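Long-range contact in hypothetical nigD-like protein (Bacteroides caccae, PDB 3QWN), which probably acts as an immunity protein that protects its producer against a bacteriocin-like toxin: residues 177-183 against 206-212. Residues are numbered along the deposited sequence; the frame is centred on the assembly and turned at random.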
loop_
_atom_site.group_PDB
_atom_site.type_symbol
_atom_site.label_atom_id
_atom_site.label_comp_id
_atom_site.label_asym_id
_atom_site.label_seq_id
_atom_site.Cartn_x
_atom_site.Cartn_y
_atom_site.Cartn_z
ATOM N N PRO A 177 -0.718 -24.313 8.296
ATOM C CA PRO A 177 -0.812 -23.189 9.248
ATOM C C PRO A 177 0.420 -23.022 10.137
ATOM O O PRO A 177 1.115 -24.003 10.438
ATOM C CB PRO A 177 -2.047 -23.531 10.080
ATOM C CG PRO A 177 -2.131 -25.018 10.041
ATOM C CD PRO A 177 -1.460 -25.497 8.784
ATOM N N GLY A 178 0.654 -21.774 10.562
ATOM C CA GLY A 178 1.777 -21.399 11.418
ATOM C C GLY A 178 3.071 -21.134 10.667
ATOM O O GLY A 178 4.122 -20.925 11.285
ATOM N N GLN A 179 2.992 -21.148 9.319
ATOM C CA GLN A 179 4.066 -20.915 8.356
ATOM C C GLN A 179 4.583 -19.469 8.498
ATOM O O GLN A 179 3.787 -18.528 8.444
ATOM C CB GLN A 179 3.506 -21.177 6.939
ATOM C CG GLN A 179 4.518 -21.222 5.793
ATOM C CD GLN A 179 3.816 -21.320 4.448
ATOM O OE1 GLN A 179 2.845 -20.595 4.151
ATOM N NE2 GLN A 179 4.298 -22.217 3.595
ATOM N N LYS A 180 5.903 -19.318 8.746
ATOM C CA LYS A 180 6.584 -18.028 8.889
ATOM C C LYS A 180 7.123 -17.604 7.531
ATOM O O LYS A 180 7.999 -18.281 6.987
ATOM C CB LYS A 180 7.744 -18.097 9.912
ATOM C CG LYS A 180 7.369 -18.169 11.373
ATOM C CD LYS A 180 8.618 -18.221 12.241
ATOM C CE LYS A 180 8.337 -18.757 13.622
ATOM N NZ LYS A 180 9.594 -18.989 14.381
ATOM N N ILE A 181 6.600 -16.493 6.985
ATOM C CA ILE A 181 6.998 -15.926 5.692
ATOM C C ILE A 181 7.894 -14.700 5.942
ATOM O O ILE A 181 7.653 -13.949 6.884
ATOM C CB ILE A 181 5.720 -15.610 4.847
ATOM C CG1 ILE A 181 5.184 -16.912 4.226
ATOM C CG2 ILE A 181 5.952 -14.570 3.742
ATOM C CD1 ILE A 181 3.750 -17.058 4.278
ATOM N N THR A 182 8.945 -14.532 5.123
ATOM C CA THR A 182 9.862 -13.399 5.222
ATOM C C THR A 182 9.785 -12.584 3.931
ATOM O O THR A 182 10.162 -13.074 2.869
ATOM C CB THR A 182 11.300 -13.864 5.541
ATOM O OG1 THR A 182 11.295 -14.636 6.740
ATOM C CG2 THR A 182 12.267 -12.693 5.706
ATOM N N ILE A 183 9.271 -11.361 4.015
ATOM C CA ILE A 183 9.189 -10.507 2.832
ATOM C C ILE A 183 10.450 -9.658 2.790
ATOM O O ILE A 183 10.744 -8.951 3.754
ATOM C CB ILE A 183 7.891 -9.651 2.781
ATOM C CG1 ILE A 183 6.634 -10.569 2.745
ATOM C CG2 ILE A 183 7.912 -8.652 1.598
ATOM C CD1 ILE A 183 5.545 -10.077 3.578
ATOM N N GLY A 206 14.534 -8.490 6.833
ATOM C CA GLY A 206 13.298 -8.590 6.068
ATOM C C GLY A 206 12.107 -8.509 6.999
ATOM O O GLY A 206 12.284 -8.458 8.214
ATOM N N PHE A 207 10.880 -8.523 6.459
ATOM C CA PHE A 207 9.662 -8.449 7.280
ATOM C C PHE A 207 9.116 -9.863 7.526
ATOM O O PHE A 207 8.696 -10.544 6.587
ATOM C CB PHE A 207 8.590 -7.537 6.641
ATOM C CG PHE A 207 9.059 -6.170 6.177
ATOM C CD1 PHE A 207 9.063 -5.085 7.040
ATOM C CD2 PHE A 207 9.447 -5.959 4.861
ATOM C CE1 PHE A 207 9.483 -3.823 6.601
ATOM C CE2 PHE A 207 9.892 -4.705 4.437
ATOM C CZ PHE A 207 9.911 -3.648 5.309
ATOM N N GLU A 208 9.173 -10.323 8.784
ATOM C CA GLU A 208 8.702 -11.656 9.161
ATOM C C GLU A 208 7.282 -11.597 9.682
ATOM O O GLU A 208 6.930 -10.722 10.477
ATOM C CB GLU A 208 9.619 -12.287 10.197
ATOM C CG GLU A 208 9.724 -13.790 10.042
ATOM C CD GLU A 208 10.557 -14.468 11.108
ATOM O OE1 GLU A 208 11.799 -14.314 11.080
ATOM O OE2 GLU A 208 9.964 -15.144 11.979
ATOM N N TYR A 209 6.454 -12.519 9.216
ATOM C CA TYR A 209 5.058 -12.566 9.627
ATOM C C TYR A 209 4.470 -13.974 9.421
ATOM O O TYR A 209 4.957 -14.746 8.586
ATOM C CB TYR A 209 4.248 -11.482 8.887
ATOM C CG TYR A 209 3.526 -11.926 7.641
ATOM C CD1 TYR A 209 4.221 -12.222 6.476
ATOM C CD2 TYR A 209 2.138 -11.954 7.595
ATOM C CE1 TYR A 209 3.552 -12.625 5.318
ATOM C CE2 TYR A 209 1.457 -12.330 6.438
ATOM C CZ TYR A 209 2.166 -12.684 5.304
ATOM O OH TYR A 209 1.478 -13.081 4.175
ATOM N N VAL A 210 3.447 -14.305 10.221
ATOM C CA VAL A 210 2.734 -15.577 10.154
ATOM C C VAL A 210 1.310 -15.260 9.667
ATOM O O VAL A 210 0.539 -14.665 10.431
ATOM C CB VAL A 210 2.760 -16.342 11.503
ATOM C CG1 VAL A 210 1.962 -17.637 11.413
ATOM C CG2 VAL A 210 4.188 -16.633 11.945
ATOM N N PRO A 211 0.953 -15.586 8.396
ATOM C CA PRO A 211 -0.400 -15.244 7.909
ATOM C C PRO A 211 -1.504 -16.104 8.560
ATOM O O PRO A 211 -1.959 -17.096 7.976
ATOM C CB PRO A 211 -0.306 -15.456 6.391
ATOM C CG PRO A 211 0.802 -16.415 6.207
ATOM C CD PRO A 211 1.760 -16.250 7.350
ATOM N N ASP A 212 -1.932 -15.712 9.783
ATOM C CA ASP A 212 -2.982 -16.395 10.555
ATOM C C ASP A 212 -3.770 -15.387 11.411
ATOM O O ASP A 212 -3.581 -14.173 11.295
ATOM C CB ASP A 212 -2.394 -17.520 11.451
ATOM C CG ASP A 212 -1.930 -18.797 10.747
ATOM O OD1 ASP A 212 -2.650 -19.280 9.846
ATOM O OD2 ASP A 212 -0.906 -19.368 11.171
#
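The Y209 ring has I181 and I183 at its CE1 side, both meeting it obliquely, and CD of P211 above one face, offset toward the rim. CG2 of I181 lies 3.5 Å from CE1 of Y209, and CD1 of I183 lies 3.7 Å from the same atom. I183 O meets the F207 ring obliquely, 3.4 Å from CD2 of F207. This is the open end of the antiparallel β-hairpin formed by strands 181-190 and 196-209 in the NigD-like C-terminal β-sandwich domain. Strand 196-209 is one of the two edge strands of its sheet within the chain; strand 181-190 pairs on its far side with strand 142-150, where T182 and V143 share backbone hydrogen bonding. I181 and Y209 form one hydrogen-bonded pair. I183 and F207 form the next, with F207 N to I183 O at 2.7 Å and nearly straight (171°). All four side chains lie on the face turned to the three-stranded sheet that holds strands 101-108 and 111-120. T182 and E208 occupy the opposite face. There the K180 chain runs extended past E208, with CD 3.4 Å from OE2; NZ stays too far for a salt bridge. CD1 of I181 packs on CG of P211 at 3.6 Å. P211 centres an inverse gamma turn, closed by a weak bond from D212 N to V210 O. D212 accepts a bent hydrogen bond from G178 N through the syn lone pair of OD2, at 2.9 Å.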